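Local coordinates for VP1 (Polyomavirus HPyV7, PDB 4PCH), which forms the pentameric building block of the viral capsid, here as its jelly-roll core, and probably contributes to attachment to host cells, at residues V225-A230 and F262-R267; V23-L28 and A64-P69; A85-T90 and Q205-L210. All coordinates share one frame; numbering follows the deposited sequence.

From the N terminus, contact 2 comes first: 23-28 meets 64-69, closing a 35-residue excursion between two strands that face each other across the β-sandwich. Contact 3 then joins 85-90 to 205-210 around a much longer span of 114 residues, which includes strands 117-124 and 184-191, and is a pairing of neighbours within one sheet. Contact 1, between 225-230 and 262-267, closes the last loop of 31 residues, again across the sandwich. The three follow one another in series, without nesting or crossing. Strand 253-271 ties them together in space: it pairs with strand 9-27 of contact 2 and strand 79-93 of contact 3, while strand 224-236 pairs with strand 62-67.

Contact 1: residues V225-A230 and F262-R267; sequences VYLTSA and FRVHCR
Leu-227 and Phe-262 meet between the two sheets of the sandwich, the tightly packed part of this contact. Phe-262 CG is anti to the carbonyl carbon (chi1 -69°), and the two side chains slide past each other in opposite directions. Leu-227 divides its branches: CD1 rests 3.9 Å from Phe-262 CB, while CD2 lies over one ring face, 4.2 Å from the centroid of Phe-262 and displaced toward the rim, a CH-pi contact. The same CD2 is 4.1 Å from Val-264 CG2, so a forked leucine suits this place between ring and β-branched side chain. The ring itself reaches the opposing backbone, with Phe-262 CZ 3.8 Å from Thr-228 O. At the ring edge lies CB of Ser-229, whose short side chain suits a site close to so large a group.

Packing is looser toward Val-225, where CG2 approaches Val-264 CG1 only to 4.4 Å. No hydrogen bond joins the segments, whose axes pass 10.1 Å apart at 150°. Val-225 is buried too, against Cys-123 and Cys-220; partly exposed Arg-263 and Tyr-226 lie on the reverse of the strands, Arg-263 bridging Glu-24 and Glu-89 and packing on Pro-178 of a neighbouring subunit. Strand 224-236 runs between strands 62-67 and 117-124 in one sheet, strand 253-271 between 9-27 and 79-93 in the other, and Leu-27 and Trp-121 close in around the phenylalanine.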
loop_
_atom_site.group_PDB
_atom_site.type_symbol
_atom_site.label_atom_id
_atom_site.label_comp_id
_atom_site.label_asym_id
_atom_site.label_seq_id
_atom_site.Cartn_x
_atom_site.Cartn_y
_atom_site.Cartn_z
ATOM N N VAL B 225 -12.167 -30.391 -12.147
ATOM C CA VAL B 225 -11.272 -29.300 -11.751
ATOM C C VAL B 225 -11.198 -29.298 -10.222
ATOM O O VAL B 225 -12.199 -29.528 -9.538
ATOM C CB VAL B 225 -11.698 -27.953 -12.351
ATOM C CG1 VAL B 225 -13.071 -27.520 -11.904
ATOM C CG2 VAL B 225 -10.680 -26.863 -12.027
ATOM N N TYR B 226 -9.999 -29.041 -9.706
ATOM C CA TYR B 226 -9.690 -29.163 -8.290
ATOM C C TYR B 226 -9.450 -27.750 -7.789
ATOM O O TYR B 226 -8.611 -27.036 -8.361
ATOM C CB TYR B 226 -8.426 -30.008 -8.075
ATOM C CG TYR B 226 -8.639 -31.477 -8.428
ATOM C CD1 TYR B 226 -8.835 -31.857 -9.735
ATOM C CD2 TYR B 226 -8.669 -32.458 -7.448
ATOM C CE1 TYR B 226 -9.064 -33.181 -10.070
ATOM C CE2 TYR B 226 -8.885 -33.781 -7.763
ATOM C CZ TYR B 226 -9.091 -34.136 -9.088
ATOM O OH TYR B 226 -9.315 -35.435 -9.453
ATOM N N LEU B 227 -10.248 -27.353 -6.802
ATOM C CA LEU B 227 -10.159 -26.029 -6.160
ATOM C C LEU B 227 -9.714 -26.194 -4.737
ATOM O O LEU B 227 -10.174 -27.098 -4.048
ATOM C CB LEU B 227 -11.525 -25.351 -6.190
ATOM C CG LEU B 227 -12.094 -25.137 -7.601
ATOM C CD1 LEU B 227 -13.492 -24.571 -7.503
ATOM C CD2 LEU B 227 -11.175 -24.276 -8.464
ATOM N N THR B 228 -8.846 -25.288 -4.279
ATOM C CA THR B 228 -8.343 -25.322 -2.903
ATOM C C THR B 228 -8.321 -23.879 -2.404
ATOM O O THR B 228 -8.020 -22.980 -3.174
ATOM C CB THR B 228 -6.935 -25.947 -2.812
ATOM O OG1 THR B 228 -6.899 -27.192 -3.527
ATOM C CG2 THR B 228 -6.530 -26.218 -1.361
ATOM N N SER B 229 -8.703 -23.663 -1.142
ATOM C CA SER B 229 -8.643 -22.304 -0.611
ATOM C C SER B 229 -8.392 -22.279 0.881
ATOM O O SER B 229 -8.557 -23.279 1.561
ATOM C CB SER B 229 -9.912 -21.521 -0.963
ATOM O OG SER B 229 -11.046 -21.981 -0.278
ATOM N N ALA B 230 -7.944 -21.122 1.381
ATOM C CA ALA B 230 -7.932 -20.867 2.810
ATOM C C ALA B 230 -7.927 -19.373 2.994
ATOM O O ALA B 230 -7.127 -18.659 2.348
ATOM C CB ALA B 230 -6.696 -21.467 3.456
ATOM N N PHE B 262 -15.554 -19.242 -6.714
ATOM C CA PHE B 262 -14.749 -19.440 -7.916
ATOM C C PHE B 262 -15.692 -19.568 -9.100
ATOM O O PHE B 262 -16.735 -20.217 -8.987
ATOM C CB PHE B 262 -13.965 -20.748 -7.883
ATOM C CG PHE B 262 -12.850 -20.806 -6.871
ATOM C CD1 PHE B 262 -13.108 -21.126 -5.548
ATOM C CD2 PHE B 262 -11.523 -20.566 -7.258
ATOM C CE1 PHE B 262 -12.068 -21.240 -4.630
ATOM C CE2 PHE B 262 -10.480 -20.675 -6.344
ATOM C CZ PHE B 262 -10.767 -21.029 -5.021
ATOM N N ARG B 263 -15.336 -18.949 -10.228
ATOM C CA ARG B 263 -15.942 -19.257 -11.523
ATOM C C ARG B 263 -14.791 -19.664 -12.448
ATOM O O ARG B 263 -13.861 -18.895 -12.671
ATOM C CB ARG B 263 -16.676 -18.041 -12.119
ATOM C CG ARG B 263 -17.365 -18.350 -13.448
ATOM C CD ARG B 263 -18.050 -17.147 -14.073
ATOM N NE ARG B 263 -19.013 -16.467 -13.206
ATOM C CZ ARG B 263 -18.785 -15.362 -12.492
ATOM N NH1 ARG B 263 -19.768 -14.857 -11.758
ATOM N NH2 ARG B 263 -17.575 -14.771 -12.452
ATOM N N VAL B 264 -14.855 -20.868 -12.991
ATOM C CA VAL B 264 -13.742 -21.391 -13.789
ATOM C C VAL B 264 -14.228 -21.493 -15.226
ATOM O O VAL B 264 -15.272 -22.127 -15.488
ATOM C CB VAL B 264 -13.293 -22.786 -13.277
ATOM C CG1 VAL B 264 -12.164 -23.339 -14.128
ATOM C CG2 VAL B 264 -12.824 -22.717 -11.823
ATOM N N HIS B 265 -13.481 -20.894 -16.156
ATOM C CA HIS B 265 -13.831 -20.929 -17.564
ATOM C C HIS B 265 -12.995 -21.936 -18.303
ATOM O O HIS B 265 -11.772 -21.911 -18.214
ATOM C CB HIS B 265 -13.610 -19.561 -18.173
ATOM C CG HIS B 265 -14.361 -18.481 -17.474
ATOM N ND1 HIS B 265 -15.545 -17.967 -17.963
ATOM C CD2 HIS B 265 -14.105 -17.813 -16.327
ATOM C CE1 HIS B 265 -15.981 -17.028 -17.143
ATOM N NE2 HIS B 265 -15.133 -16.929 -16.138
ATOM N N CYS B 266 -13.666 -22.810 -19.042
ATOM C CA CYS B 266 -13.020 -23.942 -19.737
ATOM C C CYS B 266 -13.312 -23.921 -21.232
ATOM O O CYS B 266 -14.372 -23.473 -21.668
ATOM C CB CYS B 266 -13.514 -25.269 -19.187
ATOM S SG CYS B 266 -13.199 -25.490 -17.427
ATOM N N ARG B 267 -12.342 -24.397 -21.994
ATOM C CA ARG B 267 -12.489 -24.650 -23.427
ATOM C C ARG B 267 -11.882 -26.034 -23.681
ATOM O O ARG B 267 -11.365 -26.663 -22.766
ATOM C CB ARG B 267 -11.778 -23.579 -24.281
ATOM C CG ARG B 267 -10.268 -23.543 -24.085
ATOM C CD ARG B 267 -9.635 -22.250 -24.570
ATOM N NE ARG B 267 -8.217 -22.221 -24.221
ATOM C CZ ARG B 267 -7.479 -21.117 -24.125
ATOM N NH1 ARG B 267 -8.000 -19.920 -24.422
ATOM N NH2 ARG B 267 -6.206 -21.214 -23.757
#

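Contact 2: residues V23-L28 and A64-P69; sequences VEAVLL and AVINLP
Val-23 and Ile-66 are brought together by their first torsions. In Val-23, CG1 takes the crowded position between the backbone N and the carbonyl carbon (chi1 62°), which leaves CG2 anti to the N; in Ile-66, CG1 is anti to the carbonyl carbon (chi1 -52°) and CG2 anti to the N. The two side chains cross obliquely, and CG2 of Ile-66 settles against both methyls of Val-23, 3.6 Å from its CG2 and 4.0 Å from its CG1. The longer branch of the isoleucine serves the next residue facing it, placing CD1 4.1 Å from CB of Ala-25. An alanine fits here because the isoleucine spans most of the distance between the strands.

Farther along, the sizes are reversed. Ala-64 offers only its CB, and Leu-27 supplies the reach: its CB does not point directly across, yet CD1 comes within 3.7 Å of Ala-64 CB. The other branch, CD2, lies beside strand 224-236 at Ser-229. Back at the Val-23 end, beyond Ile-66, the packing thins, with Val-23 CG1 4.4 Å from Leu-68 CD2.

The side-chain contacts are all between apolar groups, and no hydrogen bond crosses. The backbone bonds run instead within each sheet, from Val-23 and Ala-25 to Val-264 and Phe-262, and from Ala-64 and Ile-66 to Leu-227 and Val-225. On the reverse of strand 9-27, Glu-24 and Val-26 pack on Thr-179 of a neighbouring subunit. The segment axes lie 8.9 Å apart and nearly antiparallel, at 163°. Two strands from separate sheets packing through inward-facing aliphatic side chains are characteristic of a β-sandwich; here they correspond to strands B and C of the viral jelly roll, B in the BIDG sheet and C in the CHEF sheet.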
loop_
_atom_site.group_PDB
_atom_site.type_symbol
_atom_site.label_atom_id
_atom_site.label_comp_id
_atom_site.label_asym_id
_atom_site.label_seq_id
_atom_site.Cartn_x
_atom_site.Cartn_y
_atom_site.Cartn_z
ATOM N N VAL B 23 -18.053 -23.185 -14.759
ATOM C CA VAL B 23 -18.694 -23.706 -13.572
ATOM C C VAL B 23 -18.371 -22.830 -12.378
ATOM O O VAL B 23 -17.327 -22.193 -12.350
ATOM C CB VAL B 23 -18.285 -25.154 -13.331
ATOM C CG1 VAL B 23 -16.787 -25.271 -13.097
ATOM C CG2 VAL B 23 -19.098 -25.765 -12.193
ATOM N N GLU B 24 -19.291 -22.818 -11.415
ATOM C CA GLU B 24 -19.168 -21.979 -10.199
ATOM C C GLU B 24 -19.158 -22.885 -8.975
ATOM O O GLU B 24 -19.784 -23.948 -8.983
ATOM C CB GLU B 24 -20.343 -21.006 -10.083
ATOM C CG GLU B 24 -20.328 -19.887 -11.133
ATOM C CD GLU B 24 -21.435 -18.836 -10.995
ATOM O OE1 GLU B 24 -22.267 -18.874 -10.047
ATOM O OE2 GLU B 24 -21.472 -17.940 -11.878
ATOM N N ALA B 25 -18.507 -22.433 -7.917
ATOM C CA ALA B 25 -18.555 -23.111 -6.644
ATOM C C ALA B 25 -18.242 -22.113 -5.550
ATOM O O ALA B 25 -17.539 -21.123 -5.786
ATOM C CB ALA B 25 -17.562 -24.252 -6.591
ATOM N N VAL B 26 -18.785 -22.375 -4.361
ATOM C CA VAL B 26 -18.354 -21.646 -3.178
ATOM C C VAL B 26 -17.774 -22.639 -2.171
ATOM O O VAL B 26 -18.487 -23.531 -1.716
ATOM C CB VAL B 26 -19.489 -20.876 -2.521
ATOM C CG1 VAL B 26 -18.968 -20.146 -1.289
ATOM C CG2 VAL B 26 -20.123 -19.918 -3.516
ATOM N N LEU B 27 -16.487 -22.492 -1.896
ATOM C CA LEU B 27 -15.758 -23.328 -0.946
ATOM C C LEU B 27 -15.996 -22.698 0.406
ATOM O O LEU B 27 -15.802 -21.495 0.590
ATOM C CB LEU B 27 -14.269 -23.422 -1.213
ATOM C CG LEU B 27 -13.802 -24.475 -2.232
ATOM C CD1 LEU B 27 -14.472 -24.197 -3.575
ATOM C CD2 LEU B 27 -12.297 -24.562 -2.370
ATOM N N LEU B 28 -16.417 -23.532 1.347
ATOM C CA LEU B 28 -16.773 -23.094 2.676
ATOM C C LEU B 28 -15.608 -23.334 3.648
ATOM O O LEU B 28 -14.833 -24.291 3.481
ATOM C CB LEU B 28 -17.998 -23.860 3.181
ATOM C CG LEU B 28 -19.273 -23.847 2.338
ATOM C CD1 LEU B 28 -20.408 -24.604 3.002
ATOM C CD2 LEU B 28 -19.681 -22.415 2.016
ATOM N N ALA B 64 -12.566 -28.503 -3.087
ATOM C CA ALA B 64 -13.722 -28.943 -3.862
ATOM C C ALA B 64 -13.198 -29.599 -5.121
ATOM O O ALA B 64 -12.192 -29.151 -5.663
ATOM C CB ALA B 64 -14.639 -27.792 -4.204
ATOM N N VAL B 65 -13.874 -30.670 -5.544
ATOM C CA VAL B 65 -13.573 -31.332 -6.804
ATOM C C VAL B 65 -14.853 -31.290 -7.620
ATOM O O VAL B 65 -15.867 -31.899 -7.246
ATOM C CB VAL B 65 -13.091 -32.773 -6.638
ATOM C CG1 VAL B 65 -12.616 -33.312 -7.980
ATOM C CG2 VAL B 65 -11.948 -32.852 -5.639
ATOM N N ILE B 66 -14.787 -30.556 -8.724
ATOM C CA ILE B 66 -15.956 -30.222 -9.523
ATOM C C ILE B 66 -15.884 -31.022 -10.817
ATOM O O ILE B 66 -14.953 -30.860 -11.593
ATOM C CB ILE B 66 -16.002 -28.714 -9.883
ATOM C CG1 ILE B 66 -15.841 -27.808 -8.648
ATOM C CG2 ILE B 66 -17.304 -28.392 -10.598
ATOM C CD1 ILE B 66 -16.784 -28.121 -7.525
ATOM N N ASN B 67 -16.879 -31.864 -11.043
ATOM C CA ASN B 67 -16.919 -32.656 -12.260
ATOM C C ASN B 67 -17.268 -31.774 -13.486
ATOM O O ASN B 67 -18.081 -30.868 -13.415
ATOM C CB ASN B 67 -17.886 -33.825 -12.105
ATOM C CG ASN B 67 -17.485 -34.782 -10.979
ATOM O OD1 ASN B 67 -16.298 -35.033 -10.731
ATOM N ND2 ASN B 67 -18.469 -35.315 -10.299
ATOM N N LEU B 68 -16.626 -32.049 -14.606
ATOM C CA LEU B 68 -16.869 -31.317 -15.836
ATOM C C LEU B 68 -17.656 -32.235 -16.762
ATOM O O LEU B 68 -17.671 -33.428 -16.566
ATOM C CB LEU B 68 -15.538 -30.931 -16.482
ATOM C CG LEU B 68 -14.663 -30.095 -15.543
ATOM C CD1 LEU B 68 -13.273 -29.947 -16.114
ATOM C CD2 LEU B 68 -15.270 -28.730 -15.284
ATOM N N PRO B 69 -18.284 -31.679 -17.806
ATOM C CA PRO B 69 -19.079 -32.534 -18.666
ATOM C C PRO B 69 -18.269 -33.582 -19.412
ATOM O O PRO B 69 -17.121 -33.331 -19.753
ATOM C CB PRO B 69 -19.722 -31.548 -19.645
ATOM C CG PRO B 69 -19.670 -30.235 -18.965
ATOM C CD PRO B 69 -18.413 -30.258 -18.149
#

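Contact 3: residues A85-T90 and Q205-L210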
loop_
_atom_site.group_PDB
_atom_site.type_symbol
_atom_site.label_atom_id
_atom_site.label_comp_id
_atom_site.label_asym_id
_atom_site.label_seq_id
_atom_site.Cartn_x
_atom_site.Cartn_y
_atom_site.Cartn_z
ATOM N N ALA B 85 -8.855 -25.205 -18.430
ATOM C CA ALA B 85 -9.330 -24.065 -17.670
ATOM C C ALA B 85 -8.335 -22.935 -17.901
ATOM O O ALA B 85 -7.167 -23.051 -17.538
ATOM C CB ALA B 85 -9.450 -24.397 -16.192
ATOM N N TYR B 86 -8.789 -21.871 -18.559
ATOM C CA TYR B 86 -7.897 -20.799 -19.023
ATOM C C TYR B 86 -8.047 -19.487 -18.249
ATOM O O TYR B 86 -7.221 -18.596 -18.389
ATOM C CB TYR B 86 -8.071 -20.558 -20.531
ATOM C CG TYR B 86 -9.469 -20.145 -20.938
ATOM C CD1 TYR B 86 -10.426 -21.089 -21.269
ATOM C CD2 TYR B 86 -9.830 -18.806 -20.988
ATOM C CE1 TYR B 86 -11.714 -20.714 -21.638
ATOM C CE2 TYR B 86 -11.099 -18.418 -21.361
ATOM C CZ TYR B 86 -12.039 -19.362 -21.680
ATOM O OH TYR B 86 -13.285 -18.923 -22.033
ATOM N N ARG B 87 -9.064 -19.388 -17.398
ATOM C CA ARG B 87 -9.335 -18.145 -16.681
ATOM C C ARG B 87 -10.228 -18.471 -15.516
ATOM O O ARG B 87 -11.055 -19.381 -15.598
ATOM C CB ARG B 87 -10.029 -17.153 -17.649
ATOM C CG ARG B 87 -10.578 -15.863 -17.082
ATOM C CD ARG B 87 -10.797 -14.815 -18.189
ATOM N NE ARG B 87 -11.962 -15.066 -19.050
ATOM C CZ ARG B 87 -13.228 -14.781 -18.725
ATOM N NH1 ARG B 87 -13.530 -14.264 -17.541
ATOM N NH2 ARG B 87 -14.210 -15.033 -19.580
ATOM N N LEU B 88 -10.053 -17.751 -14.412
ATOM C CA LEU B 88 -11.023 -17.859 -13.331
ATOM C C LEU B 88 -11.306 -16.507 -12.711
ATOM O O LEU B 88 -10.517 -15.569 -12.857
ATOM C CB LEU B 88 -10.589 -18.861 -12.280
ATOM C CG LEU B 88 -9.414 -18.588 -11.351
ATOM C CD1 LEU B 88 -9.740 -17.569 -10.253
ATOM C CD2 LEU B 88 -8.933 -19.878 -10.713
ATOM N N GLU B 89 -12.448 -16.432 -12.030
ATOM C CA GLU B 89 -12.722 -15.333 -11.100
ATOM C C GLU B 89 -12.784 -15.947 -9.725
ATOM O O GLU B 89 -13.315 -17.026 -9.560
ATOM C CB GLU B 89 -14.047 -14.611 -11.399
ATOM C CG GLU B 89 -14.062 -13.801 -12.686
ATOM C CD GLU B 89 -14.209 -14.669 -13.907
ATOM O OE1 GLU B 89 -15.188 -15.434 -13.956
ATOM O OE2 GLU B 89 -13.354 -14.595 -14.836
ATOM N N THR B 90 -12.243 -15.264 -8.721
ATOM C CA THR B 90 -12.404 -15.744 -7.346
ATOM C C THR B 90 -12.643 -14.543 -6.437
ATOM O O THR B 90 -12.087 -13.457 -6.686
ATOM C CB THR B 90 -11.213 -16.620 -6.886
ATOM O OG1 THR B 90 -11.487 -17.131 -5.550
ATOM C CG2 THR B 90 -9.890 -15.817 -6.890
ATOM N N GLN B 205 -15.848 -7.988 -11.038
ATOM C CA GLN B 205 -15.281 -7.519 -12.306
ATOM C C GLN B 205 -13.840 -8.013 -12.568
ATOM O O GLN B 205 -13.364 -7.962 -13.691
ATOM C CB GLN B 205 -15.332 -5.984 -12.396
ATOM C CG GLN B 205 -16.730 -5.399 -12.633
ATOM C CD GLN B 205 -16.713 -3.877 -12.706
ATOM O OE1 GLN B 205 -16.431 -3.198 -11.719
ATOM N NE2 GLN B 205 -16.978 -3.342 -13.878
ATOM N N SER B 206 -13.148 -8.467 -11.550
ATOM C CA SER B 206 -11.754 -8.849 -11.709
ATOM C C SER B 206 -11.690 -10.253 -12.254
ATOM O O SER B 206 -12.639 -11.020 -12.116
ATOM C CB SER B 206 -11.022 -8.775 -10.366
ATOM O OG SER B 206 -11.524 -9.726 -9.459
ATOM N N THR B 207 -10.564 -10.588 -12.866
ATOM C CA THR B 207 -10.390 -11.909 -13.447
ATOM C C THR B 207 -8.922 -12.277 -13.398
ATOM O O THR B 207 -8.048 -11.396 -13.290
ATOM C CB THR B 207 -10.936 -11.964 -14.893
ATOM O OG1 THR B 207 -10.988 -13.323 -15.323
ATOM C CG2 THR B 207 -10.081 -11.128 -15.868
ATOM N N THR B 208 -8.669 -13.579 -13.444
ATOM C CA THR B 208 -7.339 -14.121 -13.267
ATOM C C THR B 208 -7.050 -15.092 -14.410
ATOM O O THR B 208 -7.649 -16.143 -14.458
ATOM C CB THR B 208 -7.264 -14.878 -11.931
ATOM O OG1 THR B 208 -7.522 -13.954 -10.842
ATOM C CG2 THR B 208 -5.917 -15.540 -11.771
ATOM N N PRO B 209 -6.106 -14.754 -15.298
ATOM C CA PRO B 209 -5.750 -15.739 -16.309
ATOM C C PRO B 209 -5.008 -16.917 -15.697
ATOM O O PRO B 209 -4.302 -16.781 -14.701
ATOM C CB PRO B 209 -4.859 -14.954 -17.256
ATOM C CG PRO B 209 -4.215 -13.932 -16.393
ATOM C CD PRO B 209 -5.267 -13.543 -15.397
ATOM N N LEU B 210 -5.159 -18.072 -16.327
ATOM C CA LEU B 210 -4.504 -19.283 -15.869
ATOM C C LEU B 210 -3.540 -19.837 -16.905
ATOM O O LEU B 210 -2.964 -20.909 -16.721
ATOM C CB LEU B 210 -5.564 -20.327 -15.548
ATOM C CG LEU B 210 -6.561 -20.034 -14.434
ATOM C CD1 LEU B 210 -7.646 -21.083 -14.368
ATOM C CD2 LEU B 210 -5.884 -19.913 -13.059
HETATM O O HOH W 1 -10.442 -13.071 -9.873
HETATM O O HOH W 2 -13.260 -10.887 -7.900
#
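Ala-85 sets its small CB 4.2 Å from CD1 of Leu-210, a modest apolar contact at the start of the pairing. Tyr-86 O then accepts a hydrogen bond from Leu-210 N (3.0 Å). Arg-87 faces Pro-209 in an antiparallel non-hydrogen-bonded pair, where no N-H is needed toward Arg-87, which suits a proline. The Arg-87 chain bends at chi3 (74°), turning NE; Arg-87 NH1 forms a salt bridge with Glu-89 OE2 at 2.7 Å. Thr-207 OG1 lies at the guanidinium edge, and Arg-87 NH2 makes a salt bridge with Glu-213 of a neighbouring subunit.

Leu-88 and Thr-208 form the hydrogen-bonded pair, Leu-88 N to Thr-208 O at 2.9 Å and Thr-208 N back to Leu-88 O. Leu-88 CD2 packs 3.8 Å from Leu-210 CD2. Glu-89 OE2 receives the hydroxyl of Thr-207 OG1 (2.7 Å) on its anti lone pair. At Thr-90, one water links N to Thr-208 OG1; a second lies between Thr-90 O and Ser-206 OG, its bond to the former less certain. With OE1 of Glu-89 held by His-265 and Arg-263, both carboxylate oxygens have cationic or hydrogen-bonding partners, which would favour its charged form.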